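PDB 3R9T: EchA1_1 from Mycobacterium avium subsp. paratuberculosis, which probably catalyses the reversible hydration of (2E)-enoyl-CoA to (3S)-3-hydroxyacyl-CoA in fatty acid metabolism, as a member of the enoyl-CoA hydratase/isomerase (crotonase) family. Local coordinates for the interface of chains A and B. Numbering follows the deposited sequence. Chains: chain A/B, EchA1_1.

Contact 1: the interface of chains A and B. Residues chain A 138-140, 142-143, 167-169, 264; chain B 202-203, 205-207, 210-211, 214.
B:Asn206 is the polar hub of this subunit-interface patch, probably from the crotonase trimer, its carboxamide read at both ends by chain A. With CG anti to the carbonyl carbon (chi1 -60°), ND2 reaches the end of helix 159-168 and gives hydrogen bonds to A:Leu167 O at 2.9 Å, on a lone pair, and to A:Thr168 O at 2.8 Å, from above that carbonyl's plane. OD1 accepts on a lone pair from the ammonium NZ of A:Lys140 (2.8 Å), where a bend at chi4 of -75° turns the lysine tip onto the amide oxygen; a water links NZ to B:Ala202 O. Bonds at both ends should fix the amide's flip.

Other donors also use backbone carbonyls. B:Ala207 N donates a hydrogen bond to A:Val139 O (3.0 Å), approaching nearly along the C=O axis, while the B:Ser210 hydroxyl OG donates to A:Leu143 O at 2.7 Å. The indole NE1 of A:Trp264 donates to B:Val205 O at 3.0 Å, nearly straight.

Apolar contact centres on B:Ala207, whose CB lies over the six-membered ring of A:Trp264, 3.5 Å from its centroid, and presses tightly on A:Gly142.

In the fold, the loop joining helices 192-204 and 208-218 of chain B meets the 3-10 helix 137-140 and helix 159-168 of chain A.

Contact 2: the interface of chains A and B. Residues chain A 243, 246, 248, 264, 266-267; chain B 208-209.
The carboxylate oxygen OD2 of A:Asp248, in what is probably the crotonase trimer interface, is gripped by two partners here, a backbone N-H of its own chain and a water. A:Ala266 N donates to its syn lone pair at 2.9 Å, tying the C-terminal tail to the start of helix 248-257. Water 2 lies 2.6 Å from OD2 and is also bonded to the backbone N of B:Leu209, at 2.9 Å, so this polar link between subunits runs through solvent. B:Leu209 N is in the first turn of helix 208-218, and the carboxylate may favour that helix end electrostatically.

Direct contact is apolar. B:Leu209 enters with CG anti to the carbonyl carbon (chi1 -62°) and an extended branch, placing CD1 against A:Ser246 CB at 3.7 Å. Its CB packs tightly on A:Leu243 CD1, at 3.5 Å, as the two leucines run antiparallel alongside each other. A:Ser246 OG donates to A:Leu243 O at 2.6 Å.

Beside B:Leu209, the ring of B:Pro208 sets CG against A:Ala266 CA (3.8 Å) and CD against A:Trp264 CB (3.7 Å), at a slant to the tryptophan side chain.

In the fold, the beginning of chain B helix 208-218 rests among the end of helix 230-243, the start of helix 248-257 and the C-terminal tail of chain A.

Contact 3: the interface of chains A and B. Residues chain A 159-161, 163-164, 167; chain B 120-121, 123-126, 156, 181-182, 184, 219.
B:Leu125 opens the apolar centre of this crotonase-family subunit contact: its CD2 lies against A:Arg164 CA at 3.7 Å and touches A:Met163 CB. Alongside, the aliphatic stem of A:Lys160 passes B:Val126 CG2, which meets CE at 3.7 Å. A:Met163, bent at chi2 and chi3, lies aslant B:Tyr219 and lays its CG and CE near the phenol.

Further out, the A:Arg159 guanidinium lies nearly parallel to the B:Tyr219 ring, the planes 16° apart, with NH2 over the ring face in a cation-pi contact. The phenol OH donates to the anti lone pair of B:Asp124 OD1, which helps fix the ring. The other arginine, A:Arg164, sets one guanidinium face over B:Asn184 CB.

Bends at chi2 (-83°) and chi4 (-70°) carry the A:Lys160 NZ into a nest of carbonyls, where it donates to B:Gln156 OE1 (2.7 Å), B:Ser123 O (2.8 Å) and B:Leu121 O (3.1 Å), and also meets a water. B:Gln156 NE2 donates to B:Leu121 O as well, holding the amide so that OE1 faces the lysine. These acceptors would favour a charged ammonium. At the rim, B:Asn184 ND2 donates to A:Lys160 O from above the carbonyl plane (3.0 Å), while B:Val126 N holds its OD1.

Contact 1: the interface of chains A and B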
loop_
_atom_site.group_PDB
_atom_site.type_symbol
_atom_site.label_atom_id
_atom_site.label_comp_id
_atom_site.label_asym_id
_atom_site.label_seq_id
_atom_site.Cartn_x
_atom_site.Cartn_y
_atom_site.Cartn_z
ATOM N N GLU A 138 2.849 -20.101 10.339
ATOM C CA GLU A 138 4.008 -20.901 9.943
ATOM C C GLU A 138 5.188 -20.671 10.881
ATOM O O GLU A 138 5.954 -21.596 11.199
ATOM C CB GLU A 138 4.429 -20.596 8.498
ATOM C CG GLU A 138 3.490 -21.129 7.371
ATOM C CD GLU A 138 2.368 -20.163 6.981
ATOM O OE1 GLU A 138 2.065 -19.238 7.763
ATOM O OE2 GLU A 138 1.773 -20.340 5.883
ATOM N N VAL A 139 5.323 -19.431 11.336
ATOM C CA VAL A 139 6.395 -19.080 12.277
ATOM C C VAL A 139 6.347 -19.834 13.608
ATOM O O VAL A 139 7.360 -19.961 14.286
ATOM C CB VAL A 139 6.462 -17.566 12.519
ATOM C CG1 VAL A 139 6.938 -16.879 11.239
ATOM C CG2 VAL A 139 5.124 -17.012 13.073
ATOM N N LYS A 140 5.167 -20.333 13.961
ATOM C CA LYS A 140 4.972 -21.135 15.167
ATOM C C LYS A 140 5.357 -22.601 14.950
ATOM O O LYS A 140 5.439 -23.362 15.919
ATOM C CB LYS A 140 3.509 -21.075 15.625
ATOM C CG LYS A 140 2.986 -19.670 15.867
ATOM C CD LYS A 140 1.767 -19.601 16.793
ATOM C CE LYS A 140 1.584 -18.195 17.388
ATOM N NZ LYS A 140 2.575 -17.886 18.482
ATOM N N GLY A 142 8.118 -23.457 12.931
ATOM C CA GLY A 142 9.484 -23.451 12.415
ATOM C C GLY A 142 9.612 -23.438 10.908
ATOM O O GLY A 142 10.677 -23.766 10.395
ATOM N N LEU A 143 8.543 -23.046 10.208
ATOM C CA LEU A 143 8.551 -22.878 8.744
ATOM C C LEU A 143 8.267 -21.404 8.408
ATOM O O LEU A 143 8.384 -20.556 9.277
ATOM C CB LEU A 143 7.508 -23.806 8.107
ATOM C CG LEU A 143 7.812 -25.282 8.422
ATOM C CD1 LEU A 143 6.648 -26.214 8.040
ATOM C CD2 LEU A 143 9.088 -25.699 7.718
ATOM N N LEU A 167 4.899 -11.850 11.980
ATOM C CA LEU A 167 5.886 -12.153 12.991
ATOM C C LEU A 167 5.284 -12.807 14.233
ATOM O O LEU A 167 5.961 -13.613 14.863
ATOM C CB LEU A 167 6.671 -10.904 13.359
ATOM C CG LEU A 167 7.363 -10.204 12.182
ATOM C CD1 LEU A 167 8.063 -8.944 12.661
ATOM C CD2 LEU A 167 8.359 -11.116 11.421
ATOM N N THR A 168 4.024 -12.508 14.571
ATOM C CA THR A 168 3.382 -13.162 15.737
ATOM C C THR A 168 2.797 -14.541 15.387
ATOM O O THR A 168 2.709 -15.416 16.244
ATOM C CB THR A 168 2.225 -12.309 16.367
ATOM O OG1 THR A 168 1.130 -12.185 15.448
ATOM C CG2 THR A 168 2.727 -10.904 16.826
ATOM N N GLY A 169 2.386 -14.722 14.134
ATOM C CA GLY A 169 1.664 -15.911 13.712
ATOM C C GLY A 169 0.238 -15.985 14.258
ATOM O O GLY A 169 -0.405 -17.044 14.186
ATOM N N TRP A 264 12.977 -24.414 20.701
ATOM C CA TRP A 264 13.817 -23.950 19.605
ATOM C C TRP A 264 15.302 -23.893 19.970
ATOM O O TRP A 264 15.666 -23.544 21.103
ATOM C CB TRP A 264 13.403 -22.553 19.150
ATOM C CG TRP A 264 11.943 -22.340 18.946
ATOM C CD1 TRP A 264 11.162 -21.400 19.567
ATOM C CD2 TRP A 264 11.084 -23.034 18.036
ATOM N NE1 TRP A 264 9.875 -21.484 19.115
ATOM C CE2 TRP A 264 9.800 -22.467 18.165
ATOM C CE3 TRP A 264 11.272 -24.077 17.118
ATOM C CZ2 TRP A 264 8.715 -22.910 17.424
ATOM C CZ3 TRP A 264 10.184 -24.519 16.392
ATOM C CH2 TRP A 264 8.925 -23.931 16.543
ATOM N N ALA B 202 4.815 -12.077 22.075
ATOM C CA ALA B 202 3.998 -12.739 21.046
ATOM C C ALA B 202 4.799 -13.176 19.823
ATOM O O ALA B 202 4.315 -13.987 19.035
ATOM C CB ALA B 202 2.817 -11.825 20.606
ATOM N N ILE B 203 6.003 -12.619 19.665
ATOM C CA ILE B 203 6.922 -12.946 18.575
ATOM C C ILE B 203 8.019 -13.887 19.039
ATOM O O ILE B 203 8.334 -14.838 18.332
ATOM C CB ILE B 203 7.563 -11.666 17.993
ATOM C CG1 ILE B 203 6.472 -10.704 17.515
ATOM C CG2 ILE B 203 8.557 -12.006 16.831
ATOM C CD1 ILE B 203 7.017 -9.302 17.215
ATOM N N VAL B 205 8.172 -16.160 21.248
ATOM C CA VAL B 205 7.785 -17.560 21.443
ATOM C C VAL B 205 7.883 -18.358 20.147
ATOM O O VAL B 205 7.879 -19.591 20.187
ATOM C CB VAL B 205 6.368 -17.737 22.034
ATOM C CG1 VAL B 205 6.323 -17.164 23.449
ATOM C CG2 VAL B 205 5.275 -17.118 21.130
ATOM N N ASN B 206 7.979 -17.655 19.011
ATOM C CA ASN B 206 8.017 -18.300 17.694
ATOM C C ASN B 206 9.429 -18.713 17.306
ATOM O O ASN B 206 10.403 -18.310 17.953
ATOM C CB ASN B 206 7.386 -17.390 16.641
ATOM C CG ASN B 206 5.931 -17.071 16.962
ATOM O OD1 ASN B 206 5.209 -17.906 17.547
ATOM N ND2 ASN B 206 5.487 -15.866 16.595
ATOM N N ALA B 207 9.527 -19.537 16.266
ATOM C CA ALA B 207 10.805 -20.087 15.829
ATOM C C ALA B 207 11.701 -18.978 15.306
ATOM O O ALA B 207 11.298 -18.259 14.404
ATOM C CB ALA B 207 10.590 -21.145 14.771
ATOM N N SER B 210 12.577 -18.782 11.547
ATOM C CA SER B 210 11.382 -18.453 10.768
ATOM C C SER B 210 11.090 -16.962 10.829
ATOM O O SER B 210 10.738 -16.352 9.830
ATOM C CB SER B 210 10.166 -19.191 11.320
ATOM O OG SER B 210 10.315 -20.584 11.207
ATOM N N VAL B 211 11.218 -16.370 12.011
ATOM C CA VAL B 211 10.941 -14.923 12.185
ATOM C C VAL B 211 11.959 -14.094 11.377
ATOM O O VAL B 211 11.602 -13.142 10.657
ATOM C CB VAL B 211 10.952 -14.539 13.703
ATOM C CG1 VAL B 211 10.996 -12.996 13.925
ATOM C CG2 VAL B 211 9.766 -15.181 14.434
ATOM N N SER B 214 11.434 -14.542 7.663
ATOM C CA SER B 214 10.228 -13.805 7.275
ATOM C C SER B 214 10.516 -12.320 7.144
ATOM O O SER B 214 10.066 -11.679 6.199
ATOM C CB SER B 214 9.081 -14.015 8.280
ATOM O OG SER B 214 8.654 -15.354 8.285
HETATM O O HOH W 1 2.155 -15.390 19.608
#

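Contact 2: the interface of chains A and B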
loop_
_atom_site.group_PDB
_atom_site.type_symbol
_atom_site.label_atom_id
_atom_site.label_comp_id
_atom_site.label_asym_id
_atom_site.label_seq_id
_atom_site.Cartn_x
_atom_site.Cartn_y
_atom_site.Cartn_z
ATOM N N LEU A 243 15.898 -23.086 5.397
ATOM C CA LEU A 243 15.115 -23.304 6.618
ATOM C C LEU A 243 14.767 -24.776 6.842
ATOM O O LEU A 243 14.841 -25.280 7.969
ATOM C CB LEU A 243 13.814 -22.481 6.565
ATOM C CG LEU A 243 13.099 -22.245 7.893
ATOM C CD1 LEU A 243 14.012 -21.529 8.907
ATOM C CD2 LEU A 243 11.796 -21.460 7.656
ATOM N N SER A 246 17.066 -27.030 8.891
ATOM C CA SER A 246 17.226 -26.791 10.327
ATOM C C SER A 246 16.489 -27.830 11.183
ATOM O O SER A 246 15.474 -28.368 10.770
ATOM C CB SER A 246 16.692 -25.397 10.677
ATOM O OG SER A 246 15.284 -25.350 10.529
ATOM N N ASP A 248 14.923 -26.959 13.913
ATOM C CA ASP A 248 13.704 -26.251 14.302
ATOM C C ASP A 248 12.530 -26.510 13.343
ATOM O O ASP A 248 11.382 -26.609 13.783
ATOM C CB ASP A 248 13.982 -24.745 14.438
ATOM C CG ASP A 248 14.743 -24.397 15.721
ATOM O OD1 ASP A 248 14.998 -25.297 16.559
ATOM O OD2 ASP A 248 15.103 -23.214 15.894
ATOM N N TRP A 264 12.977 -24.414 20.701
ATOM C CA TRP A 264 13.817 -23.950 19.605
ATOM C C TRP A 264 15.302 -23.893 19.970
ATOM O O TRP A 264 15.666 -23.544 21.103
ATOM C CB TRP A 264 13.403 -22.553 19.150
ATOM C CG TRP A 264 11.943 -22.340 18.946
ATOM C CD1 TRP A 264 11.162 -21.400 19.567
ATOM C CD2 TRP A 264 11.084 -23.034 18.036
ATOM N NE1 TRP A 264 9.875 -21.484 19.115
ATOM C CE2 TRP A 264 9.800 -22.467 18.165
ATOM C CE3 TRP A 264 11.272 -24.077 17.118
ATOM C CZ2 TRP A 264 8.715 -22.910 17.424
ATOM C CZ3 TRP A 264 10.184 -24.519 16.392
ATOM C CH2 TRP A 264 8.925 -23.931 16.543
ATOM N N ALA A 266 17.474 -22.410 17.327
ATOM C CA ALA A 266 18.018 -21.446 16.383
ATOM C C ALA A 266 18.949 -22.184 15.430
ATOM O O ALA A 266 19.914 -21.630 14.912
ATOM C CB ALA A 266 18.741 -20.309 17.117
ATOM N N ARG A 267 18.624 -23.453 15.205
ATOM C CA ARG A 267 19.346 -24.289 14.268
ATOM C C ARG A 267 18.462 -25.466 13.874
ATOM O O ARG A 267 18.899 -26.286 13.068
ATOM C CB ARG A 267 20.666 -24.781 14.887
ATOM O OXT ARG A 267 17.325 -25.618 14.330
ATOM N N PRO B 208 12.900 -18.808 15.903
ATOM C CA PRO B 208 13.768 -17.675 15.537
ATOM C C PRO B 208 14.154 -17.634 14.069
ATOM O O PRO B 208 14.140 -16.577 13.457
ATOM C CB PRO B 208 15.031 -17.892 16.389
ATOM C CG PRO B 208 14.966 -19.298 16.847
ATOM C CD PRO B 208 13.499 -19.606 16.990
ATOM N N LEU B 209 14.538 -18.768 13.510
ATOM C CA LEU B 209 14.944 -18.765 12.109
ATOM C C LEU B 209 13.793 -18.410 11.165
ATOM O O LEU B 209 14.014 -17.813 10.111
ATOM C CB LEU B 209 15.536 -20.108 11.695
ATOM C CG LEU B 209 16.804 -20.552 12.437
ATOM C CD1 LEU B 209 17.159 -21.990 12.039
ATOM C CD2 LEU B 209 17.949 -19.584 12.166
HETATM O O HOH W 2 14.015 -21.522 14.195
#

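Contact 3: the interface of chains A and B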
loop_
_atom_site.group_PDB
_atom_site.type_symbol
_atom_site.label_atom_id
_atom_site.label_comp_id
_atom_site.label_asym_id
_atom_site.label_seq_id
_atom_site.Cartn_x
_atom_site.Cartn_y
_atom_site.Cartn_z
ATOM N N ARG A 159 1.474 -2.033 6.032
ATOM C CA ARG A 159 2.743 -2.625 6.459
ATOM C C ARG A 159 2.807 -3.060 7.916
ATOM O O ARG A 159 3.121 -4.214 8.189
ATOM C CB ARG A 159 3.868 -1.633 6.147
ATOM C CG ARG A 159 5.227 -1.911 6.762
ATOM C CD ARG A 159 5.840 -3.190 6.295
ATOM N NE ARG A 159 6.356 -3.086 4.925
ATOM C CZ ARG A 159 6.951 -4.078 4.255
ATOM N NH1 ARG A 159 7.369 -3.884 3.005
ATOM N NH2 ARG A 159 7.130 -5.268 4.819
ATOM N N LYS A 160 2.492 -2.160 8.845
ATOM C CA LYS A 160 2.579 -2.469 10.277
ATOM C C LYS A 160 1.620 -3.594 10.697
ATOM O O LYS A 160 1.994 -4.486 11.454
ATOM C CB LYS A 160 2.363 -1.190 11.085
ATOM C CG LYS A 160 3.469 -0.150 10.859
ATOM C CD LYS A 160 4.603 -0.468 11.715
ATOM C CE LYS A 160 5.774 0.508 11.610
ATOM N NZ LYS A 160 6.643 0.591 10.370
ATOM N N VAL A 161 0.413 -3.580 10.158
ATOM C CA VAL A 161 -0.595 -4.611 10.423
ATOM C C VAL A 161 -0.156 -5.973 9.857
ATOM O O VAL A 161 -0.230 -7.007 10.545
ATOM C CB VAL A 161 -1.947 -4.183 9.831
ATOM C CG1 VAL A 161 -3.031 -5.252 10.082
ATOM C CG2 VAL A 161 -2.385 -2.844 10.443
ATOM N N MET A 163 2.988 -6.856 9.296
ATOM C CA MET A 163 4.171 -7.329 9.991
ATOM C C MET A 163 3.766 -7.978 11.316
ATOM O O MET A 163 4.357 -8.975 11.719
ATOM C CB MET A 163 5.195 -6.217 10.208
ATOM C CG MET A 163 5.797 -5.682 8.928
ATOM S SD MET A 163 6.567 -6.943 7.897
ATOM C CE MET A 163 7.541 -7.668 9.174
ATOM N N ARG A 164 2.739 -7.461 11.979
ATOM C CA ARG A 164 2.240 -8.098 13.210
ATOM C C ARG A 164 1.742 -9.513 12.906
ATOM O O ARG A 164 2.039 -10.458 13.647
ATOM C CB ARG A 164 1.140 -7.256 13.893
ATOM C CG ARG A 164 0.555 -7.868 15.213
ATOM C CD ARG A 164 -0.592 -7.025 15.882
ATOM N NE ARG A 164 -0.132 -6.372 17.112
ATOM C CZ ARG A 164 -0.806 -5.503 17.881
ATOM N NH1 ARG A 164 -0.191 -5.012 18.935
ATOM N NH2 ARG A 164 -2.049 -5.103 17.636
ATOM N N LEU A 167 4.899 -11.850 11.980
ATOM C CA LEU A 167 5.886 -12.153 12.991
ATOM C C LEU A 167 5.284 -12.807 14.233
ATOM O O LEU A 167 5.961 -13.613 14.863
ATOM C CB LEU A 167 6.671 -10.904 13.359
ATOM C CG LEU A 167 7.363 -10.204 12.182
ATOM C CD1 LEU A 167 8.063 -8.944 12.661
ATOM C CD2 LEU A 167 8.359 -11.116 11.421
ATOM N N ALA B 120 9.652 5.383 14.059
ATOM C CA ALA B 120 8.474 4.504 14.024
ATOM C C ALA B 120 8.352 3.812 12.671
ATOM O O ALA B 120 8.165 2.595 12.600
ATOM C CB ALA B 120 7.176 5.303 14.349
ATOM N N LEU B 121 8.497 4.586 11.600
ATOM C CA LEU B 121 8.432 4.044 10.243
ATOM C C LEU B 121 9.501 2.982 10.014
ATOM O O LEU B 121 9.235 1.968 9.401
ATOM C CB LEU B 121 8.546 5.160 9.219
ATOM C CG LEU B 121 7.416 6.181 9.122
ATOM C CD1 LEU B 121 7.846 7.361 8.290
ATOM C CD2 LEU B 121 6.231 5.493 8.482
ATOM N N SER B 123 10.824 1.061 12.267
ATOM C CA SER B 123 10.572 -0.105 13.129
ATOM C C SER B 123 9.600 -1.112 12.486
ATOM O O SER B 123 8.757 -0.724 11.675
ATOM C CB SER B 123 10.033 0.364 14.494
ATOM O OG SER B 123 10.893 1.305 15.141
ATOM N N ASP B 124 9.656 -2.387 12.894
ATOM C CA ASP B 124 8.703 -3.352 12.383
ATOM C C ASP B 124 7.278 -3.099 12.879
ATOM O O ASP B 124 6.317 -3.236 12.110
ATOM C CB ASP B 124 9.104 -4.776 12.741
ATOM C CG ASP B 124 10.424 -5.175 12.158
ATOM O OD1 ASP B 124 10.659 -4.853 10.967
ATOM O OD2 ASP B 124 11.205 -5.836 12.897
ATOM N N LEU B 125 7.169 -2.746 14.163
ATOM C CA LEU B 125 5.895 -2.598 14.880
ATOM C C LEU B 125 5.987 -1.369 15.774
ATOM O O LEU B 125 7.075 -0.944 16.180
ATOM C CB LEU B 125 5.619 -3.831 15.734
ATOM C CG LEU B 125 5.577 -5.140 14.932
ATOM C CD1 LEU B 125 5.660 -6.365 15.863
ATOM C CD2 LEU B 125 4.350 -5.171 14.041
ATOM N N VAL B 126 4.830 -0.800 16.075
ATOM C CA VAL B 126 4.724 0.374 16.954
ATOM C C VAL B 126 3.565 0.242 17.947
ATOM O O VAL B 126 2.431 0.022 17.550
ATOM C CB VAL B 126 4.512 1.685 16.156
ATOM C CG1 VAL B 126 4.607 2.874 17.068
ATOM C CG2 VAL B 126 5.558 1.806 15.016
ATOM N N GLN B 156 3.412 3.235 4.029
ATOM C CA GLN B 156 2.814 2.682 5.240
ATOM C C GLN B 156 1.455 3.247 5.613
ATOM O O GLN B 156 0.811 2.730 6.516
ATOM C CB GLN B 156 3.788 2.834 6.393
ATOM C CG GLN B 156 5.124 2.198 6.074
ATOM C CD GLN B 156 6.049 2.115 7.258
ATOM O OE1 GLN B 156 5.604 2.140 8.409
ATOM N NE2 GLN B 156 7.352 2.024 6.992
ATOM N N GLY B 181 -3.512 2.280 10.198
ATOM C CA GLY B 181 -2.705 1.047 10.147
ATOM C C GLY B 181 -1.224 1.328 10.228
ATOM O O GLY B 181 -0.365 0.459 10.039
ATOM N N LEU B 182 -0.920 2.559 10.566
ATOM C CA LEU B 182 0.453 2.989 10.767
ATOM C C LEU B 182 1.208 2.612 12.070
ATOM O O LEU B 182 2.457 2.541 12.114
ATOM C CB LEU B 182 0.437 4.486 10.727
ATOM C CG LEU B 182 1.788 5.139 10.994
ATOM C CD1 LEU B 182 2.785 4.746 9.866
ATOM C CD2 LEU B 182 1.667 6.650 11.120
ATOM N N ASN B 184 0.448 -0.074 15.560
ATOM C CA ASN B 184 -0.305 -1.289 15.866
ATOM C C ASN B 184 -1.324 -1.176 16.978
ATOM O O ASN B 184 -2.396 -1.811 16.899
ATOM C CB ASN B 184 0.669 -2.401 16.193
ATOM C CG ASN B 184 1.524 -2.775 15.000
ATOM O OD1 ASN B 184 2.633 -2.267 14.845
ATOM N ND2 ASN B 184 0.996 -3.633 14.126
ATOM N N TYR B 219 10.938 -7.530 3.707
ATOM C CA TYR B 219 11.584 -6.253 3.378
ATOM C C TYR B 219 12.478 -6.323 2.137
ATOM O O TYR B 219 13.089 -5.328 1.794
ATOM C CB TYR B 219 12.392 -5.711 4.552
ATOM C CG TYR B 219 11.522 -5.254 5.697
ATOM C CD1 TYR B 219 11.473 -5.973 6.867
ATOM C CD2 TYR B 219 10.734 -4.097 5.602
ATOM C CE1 TYR B 219 10.654 -5.575 7.923
ATOM C CE2 TYR B 219 9.901 -3.688 6.667
ATOM C CZ TYR B 219 9.877 -4.435 7.827
ATOM O OH TYR B 219 9.078 -4.045 8.901
HETATM O O HOH W 3 1.559 0.546 8.103
HETATM O O HOH W 4 6.641 -2.409 9.598
#

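Contact 1 and contact 2 lie side by side, their C-alpha centres about 10 Å apart, and share A:Trp264; on chain B they use neighbouring residues at the beginning of helix 208-218. Contact 3 is about 16 Å from contact 1 and about 24 Å from contact 2. A:Leu167 belongs to both contact 1 and contact 3, so helix 159-168 of chain A bridges them, while B:Tyr219 follows helix 208-218. The three patches are parts of one interface, which is not an exact two-fold. The deposited assembly holds three copies, and heterologous contacts of this kind suit a ring-like trimer, the usual building unit of crotonases.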